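Local atomic coordinates of acRAF (Thiomonas intermedia, PDB entry 4LOW), a protein that acts as a RuBisCO assembly factor in the alpha-carboxysome and resembles pterin-4a-carbinolamine dehydratases, whose reaction it may share. Residues P15-F19 against T69-R75. Numbering follows the deposited sequence. Where two conformers were deposited one is given.
Sequences PPMLF and TLGEAER. With FMT (formic acid), chain D; FMT (formic acid), chain F.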
loop_
_atom_site.group_PDB
_atom_site.type_symbol
_atom_site.label_atom_id
_atom_site.label_comp_id
_atom_site.label_asym_id
_atom_site.label_seq_id
_atom_site.Cartn_x
_atom_site.Cartn_y
_atom_site.Cartn_z
ATOM N N PRO A 15 18.858 3.510 -10.648
ATOM C CA PRO A 15 19.466 3.503 -9.305
ATOM C C PRO A 15 18.832 2.241 -8.683
ATOM O O PRO A 15 17.601 2.095 -8.739
ATOM C CB PRO A 15 18.976 4.807 -8.652
ATOM C CG PRO A 15 18.110 5.491 -9.687
ATOM C CD PRO A 15 17.729 4.464 -10.708
ATOM N N PRO A 16 19.652 1.245 -8.278
ATOM C CA PRO A 16 19.095 -0.035 -7.829
ATOM C C PRO A 16 18.054 0.036 -6.737
ATOM O O PRO A 16 18.127 0.867 -5.839
ATOM C CB PRO A 16 20.323 -0.830 -7.374
ATOM C CG PRO A 16 21.386 0.178 -7.153
ATOM C CD PRO A 16 21.127 1.221 -8.206
ATOM N N MET A 17 17.061 -0.845 -6.833
ATOM C CA MET A 17 16.019 -0.987 -5.827
ATOM C C MET A 17 15.942 -2.450 -5.494
ATOM O O MET A 17 16.449 -3.280 -6.262
ATOM C CB MET A 17 14.647 -0.496 -6.325
ATOM C CG MET A 17 14.586 1.005 -6.535
ATOM S SD MET A 17 13.208 1.495 -7.583
ATOM C CE MET A 17 13.824 0.989 -9.216
ATOM N N LEU A 18 15.359 -2.763 -4.332
ATOM C CA LEU A 18 15.051 -4.152 -3.993
ATOM C C LEU A 18 13.523 -4.274 -4.088
ATOM O O LEU A 18 12.802 -3.424 -3.559
ATOM C CB LEU A 18 15.458 -4.527 -2.579
ATOM C CG LEU A 18 16.958 -4.632 -2.358
ATOM C CD1 LEU A 18 17.248 -4.809 -0.885
ATOM C CD2 LEU A 18 17.578 -5.776 -3.223
ATOM N N PHE A 19 13.019 -5.340 -4.728
ATOM C CA PHE A 19 11.591 -5.496 -4.934
ATOM C C PHE A 19 11.191 -6.889 -4.445
ATOM O O PHE A 19 11.877 -7.878 -4.766
ATOM C CB PHE A 19 11.248 -5.348 -6.441
ATOM C CG PHE A 19 9.831 -5.784 -6.760
ATOM C CD1 PHE A 19 8.770 -4.907 -6.582
ATOM C CD2 PHE A 19 9.560 -7.086 -7.164
ATOM C CE1 PHE A 19 7.462 -5.353 -6.725
ATOM C CE2 PHE A 19 8.251 -7.535 -7.250
ATOM C CZ PHE A 19 7.218 -6.669 -7.029
ATOM N N THR A 69 25.173 2.676 -1.785
ATOM C CA THR A 69 23.923 1.919 -1.626
ATOM C C THR A 69 23.439 1.376 -2.997
ATOM O O THR A 69 23.879 1.927 -4.030
ATOM C CB THR A 69 22.905 2.726 -0.810
ATOM O OG1 THR A 69 22.741 4.022 -1.385
ATOM C CG2 THR A 69 23.304 2.855 0.659
ATOM N N LEU A 70 22.679 0.251 -3.066
ATOM C CA LEU A 70 22.083 -0.553 -1.980
ATOM C C LEU A 70 23.131 -1.115 -1.028
ATOM O O LEU A 70 24.172 -1.595 -1.468
ATOM C CB LEU A 70 21.241 -1.712 -2.547
ATOM C CG LEU A 70 19.973 -1.356 -3.311
ATOM C CD1 LEU A 70 19.529 -2.532 -4.178
ATOM C CD2 LEU A 70 18.860 -0.919 -2.362
ATOM N N GLY A 71 22.851 -1.009 0.262
ATOM C CA GLY A 71 23.746 -1.487 1.306
ATOM C C GLY A 71 23.051 -2.416 2.272
ATOM O O GLY A 71 21.889 -2.817 2.088
ATOM N N GLU A 72 23.757 -2.713 3.343
ATOM C CA GLU A 72 23.293 -3.618 4.377
ATOM C C GLU A 72 22.150 -3.102 5.209
ATOM O O GLU A 72 21.389 -3.916 5.714
ATOM C CB GLU A 72 24.447 -4.129 5.245
ATOM C CG GLU A 72 25.421 -5.021 4.478
ATOM C CD GLU A 72 24.867 -6.329 3.934
ATOM O OE1 GLU A 72 23.757 -6.729 4.350
ATOM O OE2 GLU A 72 25.579 -6.990 3.139
ATOM N N ALA A 73 21.974 -1.758 5.326
ATOM C CA ALA A 73 20.833 -1.230 6.072
ATOM C C ALA A 73 19.544 -1.590 5.324
ATOM O O ALA A 73 18.574 -2.020 5.951
ATOM C CB ALA A 73 20.938 0.283 6.248
ATOM N N GLU A 74 19.550 -1.487 3.969
ATOM C CA GLU A 74 18.388 -1.824 3.132
ATOM C C GLU A 74 18.146 -3.324 3.137
ATOM O O GLU A 74 17.012 -3.766 3.295
ATOM C CB GLU A 74 18.559 -1.333 1.694
ATOM C CG GLU A 74 18.666 0.176 1.597
ATOM C CD GLU A 74 20.089 0.715 1.577
ATOM O OE1 GLU A 74 20.920 0.312 2.421
ATOM O OE2 GLU A 74 20.372 1.540 0.686
ATOM N N ARG A 75 19.243 -4.115 3.071
ATOM C CA ARG A 75 19.080 -5.566 3.113
ATOM C C ARG A 75 18.606 -6.032 4.484
ATOM O O ARG A 75 17.860 -7.011 4.568
ATOM C CB ARG A 75 20.375 -6.277 2.707
ATOM C CG ARG A 75 20.817 -5.926 1.304
ATOM C CD ARG A 75 21.981 -6.785 0.838
ATOM N NE ARG A 75 22.431 -6.350 -0.487
ATOM C CZ ARG A 75 21.848 -6.682 -1.637
ATOM N NH1 ARG A 75 20.783 -7.476 -1.648
ATOM N NH2 ARG A 75 22.328 -6.224 -2.785
HETATM C C FMT D . 23.747 1.068 3.843
HETATM O O1 FMT D . 22.993 2.008 4.083
HETATM O O2 FMT D . 24.210 0.343 4.928
HETATM C C FMT F . 18.082 -9.164 1.524
HETATM O O1 FMT F . 18.080 -9.337 2.762
HETATM O O2 FMT F . 19.318 -9.174 0.917
#
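Pro-16 and Leu-70 bring the two backbones together, their CA atoms 6.6 Å apart, where the start of strand 17-23 meets the turn leading into helix 72-84. This is helix-on-sheet packing in the alpha+beta fold of the pterin dehydratase family: the strand is an inner one of an antiparallel sheet, and the helix begins over it. Apolar side chains make the centre of the junction. Leu-70 CD1 sits between two side chains, 3.7 Å from Pro-16 CB and 3.8 Å from Leu-18 CG, and lies 3.8 Å from Met-17 O. It gets there because CG stands anti to the carbonyl carbon (chi1 -67°) and CB points to the strand. Cutting Leu-70 back to an alanine removes CG and both methyls, which is likely to open a gap between Pro-16 CB and Leu-18 CG, which CD1 now bridges. Leu-18, buried, also meets the helix: its CD2 lies 4.0 Å from Arg-75 NH1, the two side chains crossing at about a right angle, while Trp-9 touches it as well. The arginine reaches this place with its chain extended from CG to NE, and its NH2 forms a salt bridge with Glu-11 of strand 10-12. Gly-71 is the N-cap, its O accepting the N-H of Arg-75. Glu-74 folds back at chi2 (95°), placing OE1 3.2 Å from Gly-71 N in a weak hydrogen bond, while OE2 takes the N-H of Ala-65. At the helix start a formate, probably from the crystallisation liquor, accepts a hydrogen bond through O2 from Ala-73 N at 3.1 Å, with an N-H...O angle of 154°.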